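Local coordinates for extracellular ligand-binding receptor (Desulfitobacterium hafniense, PDB 4Q6B), which binds leucine between its two lobes and probably delivers amino acids to an ABC transporter as its extracellular substrate-binding component, at residues 134-137 against 138-141; 160-163 against 164-168; 213-216 against 217-221; 227-230 against 231-235; 323-326 against 327-330. All coordinates share one frame; numbering follows the deposited sequence.

Interaction 1 (134-137 against 138-141); sequences AIYL and AEQG
Tyr-136 sends its CG anti to the backbone N (chi1 177°) and Gln-140, one turn further on, folds back at chi2 (-67°), and between them these two choices lay the glutamine chain over one face of the phenol ring. The touching atom is Gln-140 CG, 3.5 Å from Tyr-136 CZ and 3.7 Å from the ring centroid, a CH-pi contact displaced toward the rim. The amide continues nearly parallel to the ring, the two planes only 6° apart. The amide's rotation is fixed by a hydrogen bond: Gln-140 NE2 donates to Glu-139 OE2 at 2.7 Å, with the carboxylate oxygen close to the amide plane and met on its syn side, though well out of the carboxylate plane. Ring, amide and carboxylate are thus linked in one small cluster on the outer surface.

The backbone below is closing its last turn. Ala-138 N, Glu-139 N and Gln-140 N bond in order to Ala-134 O, Ile-135 O and Tyr-136 O, the last at 3.0 Å, and Gly-141 then turns to positive phi in a Schellman motif, its N reaching back to Ala-138 O at 3.0 Å. A side chain at Gly-141 would be jammed against the preceding carbonyl, which accounts for the glycine.

Opposite chemistry rules the inner side of helix 126-139. Leu-137 is buried against Leu-253 of strand 253-257 and Phe-162 of helix 153-168, Ala-134 rests on Tyr-165 of that same helix, and Tyr-136 also reaches Leu-253 and Leu-354 near the chain's C-terminal end.

Interaction 2 (160-163 against 164-168); sequences NAFE and DYARA
Glu-163 and Arg-167 meet one turn apart on helix 153-168, both with CG anti to the backbone N. The glutamate bends at chi2 (147°), the arginine at chi3 (-58°), and the guanidinium swings back over its own helix, one face above the carbonyl oxygen of Glu-163. Its two terminal nitrogens then take different acids. NH2 faces Glu-163 OE2 at 3.5 Å, a long salt bridge in which carboxylate and guanidinium planes stand 33° apart. NH1 makes a hydrogen-bonded salt bridge to Asp-164 OD2 at 3.2 Å, meeting that oxygen from above the carboxylate plane. Glu-163 has a further partner, for its OE1 is paired with Arg-176, which also takes Asn-160 OD1 and belongs to a calcium site. With cations spread among the acids, the negative charge of Glu-163 and Asp-164 is probably well balanced.

The inner side is mostly aromatic and aliphatic. Phe-162 carries its ring alongside the next turn, and Ala-166 CB sits over one face, 3.9 Å from CE2, while Phe-202 stacks on the same ring. Tyr-165 turns the other way, CG beside its backbone N, which brings CD2 to 3.2 Å from Ala-161 O; its hydroxyl goes on to Gln-127 of helix 126-139. Beneath these groups run regular helical bonds, the shortest from Ala-166 N to Phe-162 O at 2.7 Å.

Such a two-sided helix, salt-bridged outside and aromatic against the sheet, is the crossover of the beta-alpha-beta unit formed with strands 144-149 and 172-177, as expected of the periplasmic-binding-protein fold.

Interaction 3 (213-216 against 217-221); sequences EFLV and DAKSV
Leu-215 runs beside Lys-219, one turn later on helix 207-221, both side chains heading the same way so that the leucine's CD1 comes to 4.1 Å from the lysine's CE. Lys-219 keeps CG beside its backbone N (chi1 -55°), 3.3 Å from Leu-215 O, then bends at chi2 and runs out alongside the leucine, which it meets through CE alone. Both side chains go on to touch Leu-227 of strand 227-229.

The neighbouring face carries Phe-214. Ala-218 CB lies over one side of its ring, displaced toward the rim and 4.3 Å from CZ, a loose apolar contact. The ring goes on to Ile-201 and Ile-203 of strand 200-204 and meets Tyr-148 at an inclined angle. Strand 200-204, this helix and strand 227-229 form a beta-alpha-beta unit, and Phe-214 and Leu-215 are its buried filling.

On the outer side Ser-220 folds its hydroxyl back to the helix. With OG beside its own N (chi1 -63°), it donates to Val-216 O at 3.1 Å from above the carbonyl plane, 36° out of it. Ser-220 N bonds to the same oxygen at 3.0 Å from the opposite face, so Val-216 O is gripped twice. Asp-217 CG lies 3.2 Å from Glu-213 O, and its OD2 goes to the hydroxyl of Tyr-180.

The inner side chains thus meet through hydrocarbon, a lysine methylene included, over the helix's own backbone bonds such as Ala-218 N to Phe-214 O (2.7 Å), whereas the hydroxyl of Ser-220 finds its acceptor within the helix and the carboxylate of Asp-217 looks outside it.

Interaction 4 (227-230 against 231-235); sequences LIAG and NSWDA. With LEU (leucine), chain B; EDO (1,2-ethanediol), chain G.
Ala-229 CB stands almost squarely on the five-membered ring of Trp-233, 3.4 Å from its centroid and only 8° off the ring normal, an unusually close and well-centred CH-pi contact. The indole takes this position with CG beside its backbone N (chi1 -68°). Its edge faces Gly-230 O, and that oxygen also accepts from Trp-233 N at 3.2 Å, closing the short 3-10 turn of residues 231-233. Beyond the turn, Trp-233 NE1 donates to Lys-205 O, while the ring packs on Leu-215 of helix 207-221 and on strands 200-204 and 253-257.

This is the C-terminal end of a parallel strand in the second lobe's sheet, the place where binding proteins of this fold commonly put ligand-contacting loops. Here the turn presents Asn-231 and Ser-232 to the bound leucine: in the conformer of Asn-231 modelled here, one of two, OD1 accepts from the ligand's amino nitrogen N at 3.0 Å, and Ser-232 CB approaches leucine CD2 at 3.9 Å. Ser-84, Ala-105 and Thr-107 also hydrogen-bond to the ligand. Replacing Trp-233 by an alanine would probably uncover the methyl of Ala-229, leave Lys-205 O without its indole donor and let the ligand-bearing turn shift. A molecule of 1,2-ethanediol, probably from the crystallisation liquor, lies at the indole's edge and accepts from Ser-232 N at its O2, 3.1 Å away.

Interaction 5 (323-326 against 327-330); sequences GVMG and MHRF
Gly-323 begins the turn with its CA at the edge of the His-328 imidazole, 4.2 Å from CD2, where even a CB would be tight. Val-324 turns away toward helix 284-301. Met-325, a selenomethionine, returns to the histidine: CG beside the backbone N (chi1 -71°) and an extended chi2 carry SE to 3.8 Å from His-328 CE1, near the ring plane; the bend at chi3 then sets the methyl CE. This is a sulfur-aromatic type of contact at the edge, 4.8 Å from SE to the ring centroid, and the two side chains cross at roughly a right angle. Gly-326, at positive phi, has backbone angles that would jam a side chain against the carbonyl before it.

Gly-323 N to Gly-326 O (2.9 Å) and Gly-326 N to Gly-323 O (3.3 Å) join the ends of the turn, making a tight beta hairpin between strands 321-323 and 326-328. His-328 braces it from the second strand, with ND1 bonded to Asp-336 and NE2 to Asp-291. A leucine in place of His-328 would probably leave both carboxylates without this partner and take away the flat edge that Met-325 SE rests against. Asp-291 also receives the backbone N of Val-324 and of Met-325.

Overall arrangement
Interactions 1, 2 and 3 are short stretches of three helices, each with a solvent side and an inner side, while interactions 4 and 5 are buried turns at strand ends. Interactions 1 and 2 touch, Leu-137 CD1 lying 3.8 Å from Phe-162 CZ, and Leu-137 also meets Ile-228 of interaction 4. Helix 207-221 (interaction 3) packs on the sheet's opposite face, across strand 227-229, with Leu-215 on Leu-227 and Trp-233. Interaction 5 stands apart, its centre about 36 Å from that of interaction 3 and on the other side of the chain's centre. Charge pairs mark the outer face of interaction 2 and a carboxylate-amide pair that of interaction 1; only interaction 4 holds ligand-pocket residues.

Interaction 1 (134-137 against 138-141)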
loop_
_atom_site.group_PDB
_atom_site.type_symbol
_atom_site.label_atom_id
_atom_site.label_comp_id
_atom_site.label_asym_id
_atom_site.label_seq_id
_atom_site.Cartn_x
_atom_site.Cartn_y
_atom_site.Cartn_z
ATOM N N ALA A 134 -5.667 11.649 -10.477
ATOM C CA ALA A 134 -6.286 12.321 -11.627
ATOM C C ALA A 134 -6.860 13.670 -11.224
ATOM O O ALA A 134 -6.737 14.674 -11.958
ATOM C CB ALA A 134 -7.368 11.464 -12.261
ATOM N N ILE A 135 -7.482 13.701 -10.055
ATOM C CA ILE A 135 -8.058 14.958 -9.551
ATOM C C ILE A 135 -6.991 16.023 -9.376
ATOM O O ILE A 135 -7.186 17.161 -9.772
ATOM C CB ILE A 135 -8.845 14.732 -8.247
ATOM C CG1 ILE A 135 -10.149 14.018 -8.629
ATOM C CG2 ILE A 135 -9.142 16.086 -7.541
ATOM C CD1 ILE A 135 -10.932 13.504 -7.478
ATOM N N TYR A 136 -5.881 15.650 -8.777
ATOM C CA TYR A 136 -4.801 16.590 -8.501
ATOM C C TYR A 136 -4.187 17.065 -9.808
ATOM O O TYR A 136 -3.942 18.267 -10.000
ATOM C CB TYR A 136 -3.732 15.918 -7.632
ATOM C CG TYR A 136 -2.558 16.846 -7.386
ATOM C CD1 TYR A 136 -2.662 17.905 -6.498
ATOM C CD2 TYR A 136 -1.351 16.665 -8.072
ATOM C CE1 TYR A 136 -1.580 18.750 -6.280
ATOM C CE2 TYR A 136 -0.283 17.503 -7.858
ATOM C CZ TYR A 136 -0.400 18.532 -6.967
ATOM O OH TYR A 136 0.680 19.378 -6.782
ATOM N N LEU A 137 -3.924 16.115 -10.709
ATOM C CA LEU A 137 -3.212 16.467 -11.946
ATOM C C LEU A 137 -4.060 17.392 -12.800
ATOM O O LEU A 137 -3.552 18.358 -13.400
ATOM C CB LEU A 137 -2.819 15.209 -12.715
ATOM C CG LEU A 137 -1.700 14.423 -12.004
ATOM C CD1 LEU A 137 -1.604 13.051 -12.692
ATOM C CD2 LEU A 137 -0.356 15.189 -12.069
ATOM N N ALA A 138 -5.368 17.165 -12.819
ATOM C CA ALA A 138 -6.214 18.070 -13.589
ATOM C C ALA A 138 -6.215 19.454 -12.945
ATOM O O ALA A 138 -6.208 20.446 -13.639
ATOM C CB ALA A 138 -7.613 17.548 -13.730
ATOM N N GLU A 139 -6.237 19.534 -11.622
ATOM C CA GLU A 139 -6.238 20.876 -11.015
ATOM C C GLU A 139 -4.900 21.605 -11.293
ATOM O O GLU A 139 -4.829 22.863 -11.361
ATOM C CB GLU A 139 -6.489 20.735 -9.533
ATOM C CG GLU A 139 -6.511 22.100 -8.794
ATOM C CD GLU A 139 -5.144 22.485 -8.237
ATOM O OE1 GLU A 139 -4.846 23.716 -8.149
ATOM O OE2 GLU A 139 -4.382 21.550 -7.875
ATOM N N GLN A 140 -3.842 20.818 -11.479
ATOM C CA GLN A 140 -2.530 21.363 -11.836
ATOM C C GLN A 140 -2.407 21.746 -13.312
ATOM O O GLN A 140 -1.400 22.294 -13.735
ATOM C CB GLN A 140 -1.399 20.431 -11.389
ATOM C CG GLN A 140 -1.338 20.272 -9.893
ATOM C CD GLN A 140 -0.932 21.564 -9.222
ATOM O OE1 GLN A 140 0.171 22.064 -9.454
ATOM N NE2 GLN A 140 -1.823 22.135 -8.419
ATOM N N GLY A 141 -3.426 21.485 -14.108
ATOM C CA GLY A 141 -3.397 21.979 -15.489
ATOM C C GLY A 141 -2.959 20.922 -16.505
ATOM O O GLY A 141 -2.688 21.266 -17.660
#

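Interaction 2 (160-163 against 164-168)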
loop_
_atom_site.group_PDB
_atom_site.type_symbol
_atom_site.label_atom_id
_atom_site.label_comp_id
_atom_site.label_asym_id
_atom_site.label_seq_id
_atom_site.Cartn_x
_atom_site.Cartn_y
_atom_site.Cartn_z
ATOM N N ASN A 160 -5.596 1.267 -16.746
ATOM C CA ASN A 160 -6.992 1.469 -17.125
ATOM C C ASN A 160 -7.756 2.316 -16.097
ATOM O O ASN A 160 -8.560 3.161 -16.492
ATOM C CB ASN A 160 -7.721 0.147 -17.343
ATOM C CG ASN A 160 -7.216 -0.588 -18.555
ATOM O OD1 ASN A 160 -6.621 0.004 -19.454
ATOM N ND2 ASN A 160 -7.449 -1.889 -18.588
ATOM N N ALA A 161 -7.526 2.056 -14.809
ATOM C CA ALA A 161 -8.063 2.945 -13.748
ATOM C C ALA A 161 -7.650 4.411 -13.925
ATOM O O ALA A 161 -8.489 5.337 -13.889
ATOM C CB ALA A 161 -7.667 2.448 -12.349
ATOM N N PHE A 162 -6.360 4.651 -14.113
ATOM C CA PHE A 162 -5.913 6.020 -14.301
ATOM C C PHE A 162 -6.514 6.660 -15.567
ATOM O O PHE A 162 -6.979 7.817 -15.535
ATOM C CB PHE A 162 -4.387 6.163 -14.290
ATOM C CG PHE A 162 -3.945 7.594 -14.413
ATOM C CD1 PHE A 162 -3.985 8.447 -13.320
ATOM C CD2 PHE A 162 -3.565 8.116 -15.650
ATOM C CE1 PHE A 162 -3.617 9.781 -13.450
ATOM C CE2 PHE A 162 -3.205 9.460 -15.813
ATOM C CZ PHE A 162 -3.226 10.296 -14.697
ATOM N N GLU A 163 -6.509 5.923 -16.671
ATOM C CA GLU A 163 -7.077 6.461 -17.916
ATOM C C GLU A 163 -8.559 6.853 -17.734
ATOM O O GLU A 163 -9.005 7.907 -18.180
ATOM C CB GLU A 163 -6.903 5.430 -19.064
ATOM C CG GLU A 163 -7.639 5.840 -20.337
ATOM C CD GLU A 163 -6.930 5.402 -21.624
ATOM O OE1 GLU A 163 -6.100 4.462 -21.580
ATOM O OE2 GLU A 163 -7.203 6.020 -22.682
ATOM N N ASP A 164 -9.327 5.999 -17.059
ATOM C CA ASP A 164 -10.754 6.254 -16.852
ATOM C C ASP A 164 -10.977 7.466 -15.953
ATOM O O ASP A 164 -11.775 8.351 -16.265
ATOM C CB ASP A 164 -11.444 5.027 -16.272
ATOM C CG ASP A 164 -11.473 3.861 -17.261
ATOM O OD1 ASP A 164 -11.762 2.726 -16.842
ATOM O OD2 ASP A 164 -11.170 4.077 -18.462
ATOM N N TYR A 165 -10.243 7.551 -14.851
ATOM C CA TYR A 165 -10.429 8.745 -14.013
ATOM C C TYR A 165 -9.886 10.013 -14.674
ATOM O O TYR A 165 -10.482 11.100 -14.544
ATOM C CB TYR A 165 -9.805 8.540 -12.642
ATOM C CG TYR A 165 -10.604 7.616 -11.798
ATOM C CD1 TYR A 165 -11.912 7.936 -11.417
ATOM C CD2 TYR A 165 -10.065 6.420 -11.343
ATOM C CE1 TYR A 165 -12.645 7.071 -10.617
ATOM C CE2 TYR A 165 -10.788 5.556 -10.547
ATOM C CZ TYR A 165 -12.072 5.877 -10.189
ATOM O OH TYR A 165 -12.815 5.022 -9.398
ATOM N N ALA A 166 -8.761 9.896 -15.385
ATOM C CA ALA A 166 -8.181 11.063 -16.067
ATOM C C ALA A 166 -9.172 11.568 -17.113
ATOM O O ALA A 166 -9.406 12.760 -17.207
ATOM C CB ALA A 166 -6.836 10.695 -16.720
ATOM N N ARG A 167 -9.865 10.656 -17.794
ATOM C CA ARG A 167 -10.799 11.070 -18.842
ATOM C C ARG A 167 -11.956 11.889 -18.269
ATOM O O ARG A 167 -12.383 12.887 -18.858
ATOM C CB ARG A 167 -11.302 9.842 -19.609
ATOM C CG ARG A 167 -12.418 10.156 -20.619
ATOM C CD ARG A 167 -13.001 8.867 -21.245
ATOM N NE ARG A 167 -11.960 8.087 -21.903
ATOM C CZ ARG A 167 -11.632 6.836 -21.579
ATOM N NH1 ARG A 167 -12.272 6.201 -20.596
ATOM N NH2 ARG A 167 -10.659 6.215 -22.247
ATOM N N ALA A 168 -12.426 11.489 -17.084
ATOM C CA ALA A 168 -13.492 12.219 -16.396
ATOM C C ALA A 168 -13.052 13.605 -15.929
ATOM O O ALA A 168 -13.880 14.498 -15.697
ATOM C CB ALA A 168 -13.988 11.384 -15.200
#

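Interaction 3 (213-216 against 217-221)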
loop_
_atom_site.group_PDB
_atom_site.type_symbol
_atom_site.label_atom_id
_atom_site.label_comp_id
_atom_site.label_asym_id
_atom_site.label_seq_id
_atom_site.Cartn_x
_atom_site.Cartn_y
_atom_site.Cartn_z
ATOM N N GLU A 213 14.467 2.287 -13.976
ATOM C CA GLU A 213 15.182 2.337 -15.246
ATOM C C GLU A 213 14.597 3.383 -16.188
ATOM O O GLU A 213 15.354 4.101 -16.847
ATOM C CB GLU A 213 15.177 0.987 -15.967
ATOM C CG GLU A 213 16.100 -0.061 -15.380
ATOM C CD GLU A 213 15.376 -0.880 -14.316
ATOM O OE1 GLU A 213 14.238 -0.487 -13.945
ATOM O OE2 GLU A 213 15.933 -1.911 -13.859
ATOM N N PHE A 214 13.267 3.448 -16.278
ATOM C CA PHE A 214 12.641 4.439 -17.149
ATOM C C PHE A 214 12.939 5.860 -16.661
ATOM O O PHE A 214 13.232 6.755 -17.448
ATOM C CB PHE A 214 11.125 4.246 -17.207
ATOM C CG PHE A 214 10.414 5.345 -17.947
ATOM C CD1 PHE A 214 10.558 5.469 -19.328
ATOM C CD2 PHE A 214 9.617 6.263 -17.271
ATOM C CE1 PHE A 214 9.923 6.492 -20.024
ATOM C CE2 PHE A 214 8.972 7.294 -17.964
ATOM C CZ PHE A 214 9.136 7.411 -19.352
ATOM N N LEU A 215 12.874 6.060 -15.353
ATOM C CA LEU A 215 13.124 7.374 -14.764
ATOM C C LEU A 215 14.511 7.874 -15.171
ATOM O O LEU A 215 14.687 9.001 -15.682
ATOM C CB LEU A 215 13.011 7.227 -13.249
ATOM C CG LEU A 215 13.210 8.390 -12.297
ATOM C CD1 LEU A 215 12.247 9.469 -12.649
ATOM C CD2 LEU A 215 12.923 7.892 -10.888
ATOM N N VAL A 216 15.497 7.006 -14.999
ATOM C CA VAL A 216 16.866 7.320 -15.358
ATOM C C VAL A 216 16.991 7.554 -16.864
ATOM O O VAL A 216 17.657 8.512 -17.308
ATOM C CB VAL A 216 17.799 6.184 -14.908
ATOM C CG1 VAL A 216 19.170 6.340 -15.496
ATOM C CG2 VAL A 216 17.861 6.179 -13.375
ATOM N N ASP A 217 16.359 6.685 -17.656
ATOM C CA ASP A 217 16.457 6.834 -19.107
ATOM C C ASP A 217 15.776 8.141 -19.578
ATOM O O ASP A 217 16.293 8.803 -20.491
ATOM C CB ASP A 217 15.830 5.653 -19.851
ATOM C CG ASP A 217 16.660 4.395 -19.772
ATOM O OD1 ASP A 217 17.854 4.466 -19.429
ATOM O OD2 ASP A 217 16.108 3.320 -20.065
ATOM N N ALA A 218 14.619 8.449 -18.993
ATOM C CA ALA A 218 13.883 9.690 -19.272
ATOM C C ALA A 218 14.789 10.893 -19.014
ATOM O O ALA A 218 14.829 11.849 -19.811
ATOM C CB ALA A 218 12.607 9.776 -18.404
ATOM N N LYS A 219 15.541 10.860 -17.919
ATOM C CA LYS A 219 16.440 11.996 -17.657
ATOM C C LYS A 219 17.574 12.066 -18.661
ATOM O O LYS A 219 18.002 13.149 -19.054
ATOM C CB LYS A 219 16.940 12.030 -16.200
ATOM C CG LYS A 219 15.814 12.035 -15.125
ATOM C CD LYS A 219 14.830 13.229 -15.186
ATOM C CE LYS A 219 13.677 13.051 -14.171
ATOM N NZ LYS A 219 12.614 14.125 -14.136
ATOM N N SER A 220 18.059 10.916 -19.106
ATOM C CA SER A 220 19.122 10.885 -20.117
ATOM C C SER A 220 18.698 11.504 -21.437
ATOM O O SER A 220 19.478 12.196 -22.085
ATOM C CB SER A 220 19.577 9.442 -20.383
ATOM O OG SER A 220 20.138 8.872 -19.213
ATOM N N VAL A 221 17.460 11.232 -21.844
ATOM C CA VAL A 221 16.947 11.663 -23.151
ATOM C C VAL A 221 16.482 13.136 -23.080
ATOM O O VAL A 221 16.360 13.828 -24.103
ATOM C CB VAL A 221 15.824 10.680 -23.588
ATOM C CG1 VAL A 221 14.846 11.297 -24.567
ATOM C CG2 VAL A 221 16.451 9.430 -24.172
#

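Interaction 4 (227-230 against 231-235)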
loop_
_atom_site.group_PDB
_atom_site.type_symbol
_atom_site.label_atom_id
_atom_site.label_comp_id
_atom_site.label_asym_id
_atom_site.label_seq_id
_atom_site.Cartn_x
_atom_site.Cartn_y
_atom_site.Cartn_z
ATOM N N LEU A 227 6.660 13.606 -14.005
ATOM C CA LEU A 227 6.502 12.155 -13.945
ATOM C C LEU A 227 5.684 11.848 -12.686
ATOM O O LEU A 227 5.894 12.476 -11.627
ATOM C CB LEU A 227 7.866 11.437 -13.879
ATOM C CG LEU A 227 8.885 11.826 -14.961
ATOM C CD1 LEU A 227 10.111 10.953 -14.826
ATOM C CD2 LEU A 227 8.267 11.630 -16.349
ATOM N N ILE A 228 4.743 10.918 -12.833
ATOM C CA ILE A 228 3.823 10.554 -11.743
ATOM C C ILE A 228 3.789 9.049 -11.628
ATOM O O ILE A 228 3.795 8.336 -12.655
ATOM C CB ILE A 228 2.383 11.092 -12.051
ATOM C CG1 ILE A 228 2.397 12.614 -12.176
ATOM C CG2 ILE A 228 1.403 10.691 -10.934
ATOM C CD1 ILE A 228 2.330 13.127 -13.595
ATOM N N ALA A 229 3.752 8.537 -10.393
ATOM C CA ALA A 229 3.747 7.085 -10.176
ATOM C C ALA A 229 2.948 6.729 -8.920
ATOM O O ALA A 229 2.560 7.611 -8.139
ATOM C CB ALA A 229 5.178 6.570 -10.065
ATOM N N GLY A 230 2.742 5.431 -8.697
ATOM C CA GLY A 230 1.970 4.983 -7.559
ATOM C C GLY A 230 2.761 4.461 -6.394
ATOM O O GLY A 230 3.935 4.787 -6.244
ATOM N N ASN A 231 2.156 3.634 -5.542
ATOM C CA ASN A 231 2.730 3.435 -4.218
ATOM C C ASN A 231 4.050 2.662 -4.082
ATOM O O ASN A 231 4.706 2.763 -3.020
ATOM C CB ASN A 231 1.688 2.819 -3.272
ATOM C CG ASN A 231 1.872 1.330 -3.110
ATOM O OD1 ASN A 231 1.656 0.566 -4.045
ATOM N ND2 ASN A 231 2.306 0.913 -1.937
ATOM N N SER A 232 4.439 1.863 -5.085
ATOM C CA SER A 232 5.698 1.133 -4.951
ATOM C C SER A 232 6.901 2.090 -4.975
ATOM O O SER A 232 8.043 1.699 -4.677
ATOM C CB SER A 232 5.844 0.098 -6.079
ATOM O OG SER A 232 5.706 0.742 -7.326
ATOM N N TRP A 233 6.635 3.333 -5.336
ATOM C CA TRP A 233 7.688 4.345 -5.471
ATOM C C TRP A 233 7.953 5.071 -4.144
ATOM O O TRP A 233 8.917 5.838 -4.038
ATOM C CB TRP A 233 7.335 5.324 -6.575
ATOM C CG TRP A 233 7.356 4.686 -7.948
ATOM C CD1 TRP A 233 6.434 3.821 -8.473
ATOM C CD2 TRP A 233 8.318 4.917 -8.972
ATOM N NE1 TRP A 233 6.787 3.476 -9.762
ATOM C CE2 TRP A 233 7.943 4.137 -10.087
ATOM C CE3 TRP A 233 9.487 5.677 -9.041
ATOM C CZ2 TRP A 233 8.687 4.127 -11.280
ATOM C CZ3 TRP A 233 10.221 5.653 -10.213
ATOM C CH2 TRP A 233 9.813 4.878 -11.315
ATOM N N ASP A 234 7.121 4.810 -3.132
ATOM C CA ASP A 234 7.378 5.315 -1.778
ATOM C C ASP A 234 8.629 4.628 -1.212
ATOM O O ASP A 234 9.534 5.289 -0.693
ATOM C CB ASP A 234 6.160 5.066 -0.883
ATOM C CG ASP A 234 6.091 6.020 0.314
ATOM O OD1 ASP A 234 7.158 6.423 0.841
ATOM O OD2 ASP A 234 4.957 6.357 0.725
ATOM N N ALA A 235 8.669 3.303 -1.335
ATOM C CA ALA A 235 9.845 2.497 -0.978
ATOM C C ALA A 235 11.088 2.831 -1.819
ATOM O O ALA A 235 11.971 1.979 -2.025
ATOM C CB ALA A 235 9.506 1.013 -1.087
HETATM N N LEU B . 1.491 -2.456 -3.687
HETATM C CA LEU B . 2.323 -3.594 -4.096
HETATM C C LEU B . 1.459 -4.800 -4.423
HETATM O O LEU B . 1.954 -5.827 -4.868
HETATM C CB LEU B . 3.305 -3.933 -2.975
HETATM C CG LEU B . 4.238 -2.718 -2.929
HETATM C CD1 LEU B . 4.409 -2.224 -1.523
HETATM C CD2 LEU B . 5.584 -2.949 -3.601
HETATM O OXT LEU B . 0.232 -4.717 -4.271
HETATM C C1 EDO G . 1.980 0.925 -9.820
HETATM O O1 EDO G . 2.317 -0.359 -10.377
HETATM C C2 EDO G . 2.174 0.937 -8.312
HETATM O O2 EDO G . 3.501 1.283 -8.035
#

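Interaction 5 (323-326 against 327-330)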
loop_
_atom_site.group_PDB
_atom_site.type_symbol
_atom_site.label_atom_id
_atom_site.label_comp_id
_atom_site.label_asym_id
_atom_site.label_seq_id
_atom_site.Cartn_x
_atom_site.Cartn_y
_atom_site.Cartn_z
ATOM N N GLY A 323 -6.517 6.343 13.039
ATOM C CA GLY A 323 -5.199 5.735 13.169
ATOM C C GLY A 323 -4.127 6.771 12.849
ATOM O O GLY A 323 -4.439 7.926 12.590
ATOM N N VAL A 324 -2.869 6.331 12.805
ATOM C CA VAL A 324 -1.792 7.266 12.495
ATOM C C VAL A 324 -1.795 7.662 11.034
ATOM O O VAL A 324 -1.278 8.714 10.665
ATOM C CB VAL A 324 -0.411 6.681 12.883
ATOM C CG1 VAL A 324 -0.461 6.159 14.321
ATOM C CG2 VAL A 324 0.046 5.590 11.897
HETATM N N MSE A 325 -2.401 6.815 10.204
HETATM C CA MSE A 325 -2.457 7.109 8.758
HETATM C C MSE A 325 -3.586 8.097 8.429
HETATM O O MSE A 325 -3.624 8.652 7.326
HETATM C CB MSE A 325 -2.697 5.814 8.008
HETATM C CG MSE A 325 -1.498 4.915 8.033
HETATM SE SE MSE A 325 -1.961 3.238 7.126
HETATM C CE MSE A 325 -2.668 3.989 5.428
ATOM N N GLY A 326 -4.521 8.276 9.355
ATOM C CA GLY A 326 -5.767 8.985 9.055
ATOM C C GLY A 326 -6.997 8.143 9.452
ATOM O O GLY A 326 -6.917 7.231 10.297
HETATM N N MSE A 327 -8.137 8.428 8.835
HETATM C CA MSE A 327 -9.316 7.683 9.208
HETATM C C MSE A 327 -9.503 6.451 8.358
HETATM O O MSE A 327 -9.503 6.529 7.119
HETATM C CB MSE A 327 -10.569 8.548 9.194
HETATM C CG MSE A 327 -11.756 7.762 9.681
HETATM SE SE MSE A 327 -12.764 7.056 8.185
HETATM C CE MSE A 327 -14.016 8.527 8.112
ATOM N N HIS A 328 -9.645 5.317 9.042
ATOM C CA HIS A 328 -9.836 4.010 8.408
ATOM C C HIS A 328 -11.310 3.646 8.438
ATOM O O HIS A 328 -12.003 3.984 9.377
ATOM C CB HIS A 328 -9.066 2.934 9.187
ATOM C CG HIS A 328 -7.565 3.024 9.049
ATOM N ND1 HIS A 328 -6.866 2.449 8.000
ATOM C CD2 HIS A 328 -6.628 3.601 9.844
ATOM C CE1 HIS A 328 -5.570 2.672 8.156
ATOM N NE2 HIS A 328 -5.402 3.371 9.267
ATOM N N ARG A 329 -11.791 2.939 7.423
ATOM C CA ARG A 329 -13.132 2.369 7.514
ATOM C C ARG A 329 -13.250 1.243 6.510
ATOM O O ARG A 329 -12.970 1.442 5.331
ATOM C CB ARG A 329 -14.182 3.426 7.225
ATOM C CG ARG A 329 -15.574 2.879 7.375
ATOM C CD ARG A 329 -16.589 3.954 7.079
ATOM N NE ARG A 329 -17.890 3.441 7.550
ATOM C CZ ARG A 329 -18.951 4.206 7.808
ATOM N NH1 ARG A 329 -20.093 3.646 8.227
ATOM N NH2 ARG A 329 -18.874 5.529 7.663
ATOM N N PHE A 330 -13.648 0.070 6.973
ATOM C CA PHE A 330 -13.737 -1.099 6.074
ATOM C C PHE A 330 -15.119 -1.212 5.497
ATOM O O PHE A 330 -16.110 -1.028 6.208
ATOM C CB PHE A 330 -13.414 -2.377 6.822
ATOM C CG PHE A 330 -12.045 -2.423 7.320
ATOM C CD1 PHE A 330 -10.985 -2.374 6.435
ATOM C CD2 PHE A 330 -11.800 -2.577 8.672
ATOM C CE1 PHE A 330 -9.700 -2.431 6.892
ATOM C CE2 PHE A 330 -10.493 -2.668 9.123
ATOM C CZ PHE A 330 -9.451 -2.591 8.210
#